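N-isopropylammelide isopropylaminohydrolase (Burkholderia multivorans ATCC 17616, PDB 6NBO) belongs to the amidohydrolase family, whose members are hydrolases with a TIM-barrel catalytic domain, and carries bound zinc. Local coordinates at residues V201-F205 with L232-T237; L68-W73 with A107-A112. All blocks are in the same frame, centred on the assembly; numbering follows the deposited sequence. Where two conformers were deposited one is given.

Contact 1: V201-F205 with L232-T237; sequences VDVLF and LILQRT
Residues 201-205 and 232-237 lie on helices 197-211 and 223-239, running in roughly the same direction; the segment axes cross at -42° and come within 10.6 Å. The register pairs Val-201 with Ile-233 (CA-CA 6.6 Å) and Phe-205 with Arg-236 (7.6 Å). Val-201 (t) points at the partner helix, its CG2 4.1 Å from Ile-233 CG1 and its CG1 4.0 Å from Arg-236 CB. Successive outer helices of the TIM barrel meet here, linked through strand 215-219; Phe-205 and Ile-233 also reach inward to Val-246 of the next strand. The Phe-205 ring (chi1 -86°, chi2 81°) receives Arg-236 CG over one face, a CH-pi contact 4.0 Å from the centroid, while its CZ lies 4.2 Å from Ile-233 CG2. Thr-237 (m) donates a hydrogen bond from OG1 to Ile-233 O (2.8 Å). Nearer the solvent, Arg-236 (chi1 t, chi2 p) turns NE to Asp-202 OD1 in a long salt bridge (3.4 Å); water 1 donates to Asp-202 O (3.1 Å) and accepts weakly from Arg-236 NE (3.3 Å).

Contact 2: L68-W73 with A107-A112; sequences LDKTHW and ASLALA
In this TIM-barrel amidohydrolase the loop following strand 56-66 packs on helix 104-117, which leads into the next barrel strand, 120-128. Residues 68-70 have helical backbone angles, Thr-71 is extended (-67/147), and residues 107-112 are regular helix. Leu-68 lies against Ser-108 (CA-CA 4.7 Å) and Trp-73 against Leu-111 (5.7 Å). Leu-68 (m, t) extends along the helix, its CD2 3.7 Å from Leu-111 CD2 and its CD1 4.4 Å from Ala-112 CB. Thr-71 (t) sets CG2 3.8 Å from Ala-107 CB, and its OG1 accepts from Trp-73 N (3.0 Å), closing an ST turn; that hydroxyl also bonds to Val-306 O. Ser-108 (p) keeps its OG on the preceding turn, at Ala-104 O, leaving CB to meet Leu-68 CB at 3.8 Å. No hydrogen bond joins the segments. Trp-73 (t, chi2 -94°) brings CB to 3.8 Å from Leu-111 CB, and Leu-111 (t, p) places CD1 over the indole face in a CH-pi contact, 4.2 Å from the centroid of the five-membered ring.

The two contacts occupy separate regions of one TIM barrel: their centres are 31 Å apart, their nearest atoms about 15 Å, and contact 2 closes along the chain before contact 1 opens. Contact 2 begins directly after zinc ligand His-67, just past the end of strand 56-66, which carries His-65, and the side chain of Leu-68 is about 11 Å from a zinc ion. Both helices of contact 1 neighbour strand 215-219, which supplies zinc ligand His-218, and helix 223-239 leads on to strand 246-250, which ends in His-250. Contact 1 packs helix against helix, whereas contact 2 seats a loop on a helix, with the Trp-73 side chain about 4 Å from a bound 1,2-ethanediol.

Contact 1: V201-F205 with L232-T237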
# COMPACT_ATOMS: atom_id res chain seq x y z
N VAL A 201 -22.62 5.07 4.42
CA VAL A 201 -22.06 3.77 4.80
C VAL A 201 -22.92 2.64 4.26
O VAL A 201 -22.41 1.62 3.79
CB VAL A 201 -21.90 3.70 6.33
CG1 VAL A 201 -21.62 2.29 6.78
CG2 VAL A 201 -20.78 4.64 6.77
N ASP A 202 -24.24 2.79 4.32
CA ASP A 202 -25.12 1.74 3.81
C ASP A 202 -24.98 1.58 2.30
O ASP A 202 -24.97 0.46 1.79
CB ASP A 202 -26.56 2.03 4.21
CG ASP A 202 -26.83 1.85 5.71
OD1 ASP A 202 -25.98 1.30 6.44
OD2 ASP A 202 -27.92 2.26 6.15
N VAL A 203 -24.86 2.69 1.56
CA VAL A 203 -24.72 2.58 0.11
C VAL A 203 -23.42 1.86 -0.26
O VAL A 203 -23.41 0.92 -1.06
CB VAL A 203 -24.79 3.97 -0.55
CG1 VAL A 203 -24.26 3.93 -1.98
CG2 VAL A 203 -26.24 4.50 -0.54
N LEU A 204 -22.31 2.28 0.34
CA LEU A 204 -21.02 1.67 0.03
C LEU A 204 -20.98 0.20 0.42
O LEU A 204 -20.54 -0.65 -0.36
CB LEU A 204 -19.91 2.44 0.73
CG LEU A 204 -19.60 3.83 0.18
CD1 LEU A 204 -18.61 4.54 1.11
CD2 LEU A 204 -19.05 3.72 -1.24
N PHE A 205 -21.41 -0.14 1.65
CA PHE A 205 -21.38 -1.55 2.03
C PHE A 205 -22.32 -2.38 1.17
O PHE A 205 -22.05 -3.55 0.90
CB PHE A 205 -21.69 -1.72 3.52
CG PHE A 205 -20.48 -1.59 4.40
CD1 PHE A 205 -20.00 -0.34 4.76
CD2 PHE A 205 -19.78 -2.72 4.81
CE1 PHE A 205 -18.85 -0.22 5.56
CE2 PHE A 205 -18.65 -2.61 5.60
CZ PHE A 205 -18.18 -1.36 5.98
N LEU A 232 -19.67 3.86 13.01
CA LEU A 232 -20.65 3.42 12.02
C LEU A 232 -20.06 2.36 11.10
O LEU A 232 -20.69 1.33 10.83
CB LEU A 232 -21.13 4.61 11.18
CG LEU A 232 -22.17 5.57 11.76
CD1 LEU A 232 -22.55 6.58 10.69
CD2 LEU A 232 -23.39 4.80 12.22
N ILE A 233 -18.84 2.61 10.60
CA ILE A 233 -18.19 1.67 9.69
C ILE A 233 -17.97 0.32 10.37
O ILE A 233 -18.24 -0.74 9.80
CB ILE A 233 -16.86 2.28 9.20
CG1 ILE A 233 -17.15 3.46 8.26
CG2 ILE A 233 -15.99 1.23 8.53
CD1 ILE A 233 -15.99 4.42 8.10
N LEU A 234 -17.48 0.34 11.62
CA LEU A 234 -17.22 -0.91 12.33
C LEU A 234 -18.52 -1.65 12.65
O LEU A 234 -18.56 -2.88 12.61
CB LEU A 234 -16.43 -0.62 13.61
CG LEU A 234 -15.05 0.01 13.41
CD1 LEU A 234 -14.40 0.33 14.74
CD2 LEU A 234 -14.15 -0.91 12.59
N GLN A 235 -19.58 -0.91 12.99
CA GLN A 235 -20.89 -1.54 13.21
C GLN A 235 -21.33 -2.32 11.98
O GLN A 235 -21.78 -3.47 12.07
CB GLN A 235 -21.94 -0.49 13.54
CG GLN A 235 -21.91 0.06 14.93
CD GLN A 235 -23.20 0.80 15.23
OE1 GLN A 235 -24.29 0.34 14.86
NE2 GLN A 235 -23.09 1.96 15.86
N ARG A 236 -21.24 -1.68 10.81
CA ARG A 236 -21.66 -2.33 9.57
C ARG A 236 -20.75 -3.51 9.25
O ARG A 236 -21.22 -4.57 8.82
CB ARG A 236 -21.65 -1.30 8.43
CG ARG A 236 -22.63 -1.60 7.33
CD ARG A 236 -24.07 -1.36 7.79
NE ARG A 236 -25.04 -1.97 6.89
CZ ARG A 236 -25.81 -3.00 7.21
NH1 ARG A 236 -26.67 -3.49 6.32
NH2 ARG A 236 -25.75 -3.54 8.43
N THR A 237 -19.44 -3.35 9.46
CA THR A 237 -18.49 -4.44 9.24
C THR A 237 -18.86 -5.67 10.05
O THR A 237 -18.84 -6.80 9.55
CB THR A 237 -17.08 -3.98 9.61
OG1 THR A 237 -16.72 -2.83 8.83
CG2 THR A 237 -16.08 -5.11 9.36
O HOH W 1 -25.42 -1.99 3.60

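Contact 2: L68-W73 with A107-A112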
# COMPACT_ATOMS: atom_id res chain seq x y z
N LEU A 68 -1.90 5.70 -8.11
CA LEU A 68 -1.08 5.60 -9.32
C LEU A 68 -1.68 6.38 -10.47
O LEU A 68 -0.96 6.81 -11.38
CB LEU A 68 -0.89 4.14 -9.75
CG LEU A 68 -0.10 3.16 -8.87
CD1 LEU A 68 -0.13 1.77 -9.48
CD2 LEU A 68 1.32 3.63 -8.65
N ASP A 69 -3.01 6.55 -10.47
CA ASP A 69 -3.64 7.25 -11.58
C ASP A 69 -3.32 8.74 -11.57
O ASP A 69 -3.35 9.38 -12.63
CB ASP A 69 -5.16 7.03 -11.55
CG ASP A 69 -5.83 7.52 -10.26
OD1 ASP A 69 -5.24 7.36 -9.16
OD2 ASP A 69 -6.96 8.05 -10.34
N LYS A 70 -3.00 9.31 -10.40
CA LYS A 70 -2.86 10.76 -10.26
C LYS A 70 -1.44 11.26 -10.50
O LYS A 70 -1.25 12.47 -10.69
CB LYS A 70 -3.24 11.22 -8.84
CG LYS A 70 -4.68 11.02 -8.37
CD LYS A 70 -4.74 11.48 -6.90
CE LYS A 70 -6.05 11.11 -6.20
NZ LYS A 70 -7.21 11.94 -6.64
N THR A 71 -0.45 10.37 -10.44
CA THR A 71 0.95 10.77 -10.36
C THR A 71 1.41 11.45 -11.64
O THR A 71 0.94 11.14 -12.74
CB THR A 71 1.85 9.56 -10.10
OG1 THR A 71 3.20 10.00 -9.89
CG2 THR A 71 1.83 8.58 -11.27
N HIS A 72 2.32 12.41 -11.48
CA HIS A 72 3.05 13.01 -12.59
C HIS A 72 4.45 12.43 -12.73
O HIS A 72 5.32 13.06 -13.36
CB HIS A 72 3.10 14.53 -12.44
CG HIS A 72 1.77 15.19 -12.57
ND1 HIS A 72 1.61 16.46 -13.09
CD2 HIS A 72 0.52 14.76 -12.26
CE1 HIS A 72 0.33 16.79 -13.08
NE2 HIS A 72 -0.35 15.77 -12.59
N TRP A 73 4.69 11.27 -12.14
CA TRP A 73 5.98 10.60 -12.29
C TRP A 73 6.33 10.47 -13.77
O TRP A 73 5.49 10.09 -14.59
CB TRP A 73 5.94 9.22 -11.64
CG TRP A 73 7.32 8.67 -11.39
CD1 TRP A 73 8.04 7.84 -12.20
CD2 TRP A 73 8.15 8.96 -10.27
NE1 TRP A 73 9.27 7.58 -11.64
CE2 TRP A 73 9.37 8.26 -10.45
CE3 TRP A 73 7.99 9.74 -9.11
CZ2 TRP A 73 10.41 8.32 -9.53
CZ3 TRP A 73 9.03 9.80 -8.20
CH2 TRP A 73 10.22 9.09 -8.41
N ALA A 107 1.68 7.40 -16.86
CA ALA A 107 2.10 7.82 -15.53
C ALA A 107 2.11 6.65 -14.56
O ALA A 107 3.11 6.42 -13.87
CB ALA A 107 1.19 8.94 -15.02
N SER A 108 0.99 5.92 -14.47
CA SER A 108 0.92 4.81 -13.53
C SER A 108 1.95 3.74 -13.86
O SER A 108 2.54 3.13 -12.96
CB SER A 108 -0.49 4.20 -13.51
OG SER A 108 -0.87 3.69 -14.78
N LEU A 109 2.18 3.49 -15.15
CA LEU A 109 3.15 2.47 -15.54
C LEU A 109 4.56 2.89 -15.14
O LEU A 109 5.29 2.12 -14.51
CB LEU A 109 3.07 2.20 -17.04
CG LEU A 109 4.02 1.13 -17.59
CD1 LEU A 109 3.86 -0.19 -16.83
CD2 LEU A 109 3.74 0.93 -19.06
N ALA A 110 4.94 4.13 -15.46
CA ALA A 110 6.25 4.64 -15.07
C ALA A 110 6.45 4.58 -13.56
O ALA A 110 7.50 4.14 -13.08
CB ALA A 110 6.41 6.08 -15.58
N LEU A 111 5.45 5.02 -12.78
CA LEU A 111 5.62 5.00 -11.33
C LEU A 111 5.66 3.58 -10.78
O LEU A 111 6.48 3.27 -9.91
CB LEU A 111 4.51 5.81 -10.64
CG LEU A 111 4.53 5.79 -9.10
CD1 LEU A 111 5.91 6.18 -8.54
CD2 LEU A 111 3.43 6.69 -8.50
N ALA A 112 4.78 2.70 -11.26
CA ALA A 112 4.81 1.31 -10.80
C ALA A 112 6.13 0.65 -11.17
O ALA A 112 6.67 -0.16 -10.40
CB ALA A 112 3.64 0.52 -11.38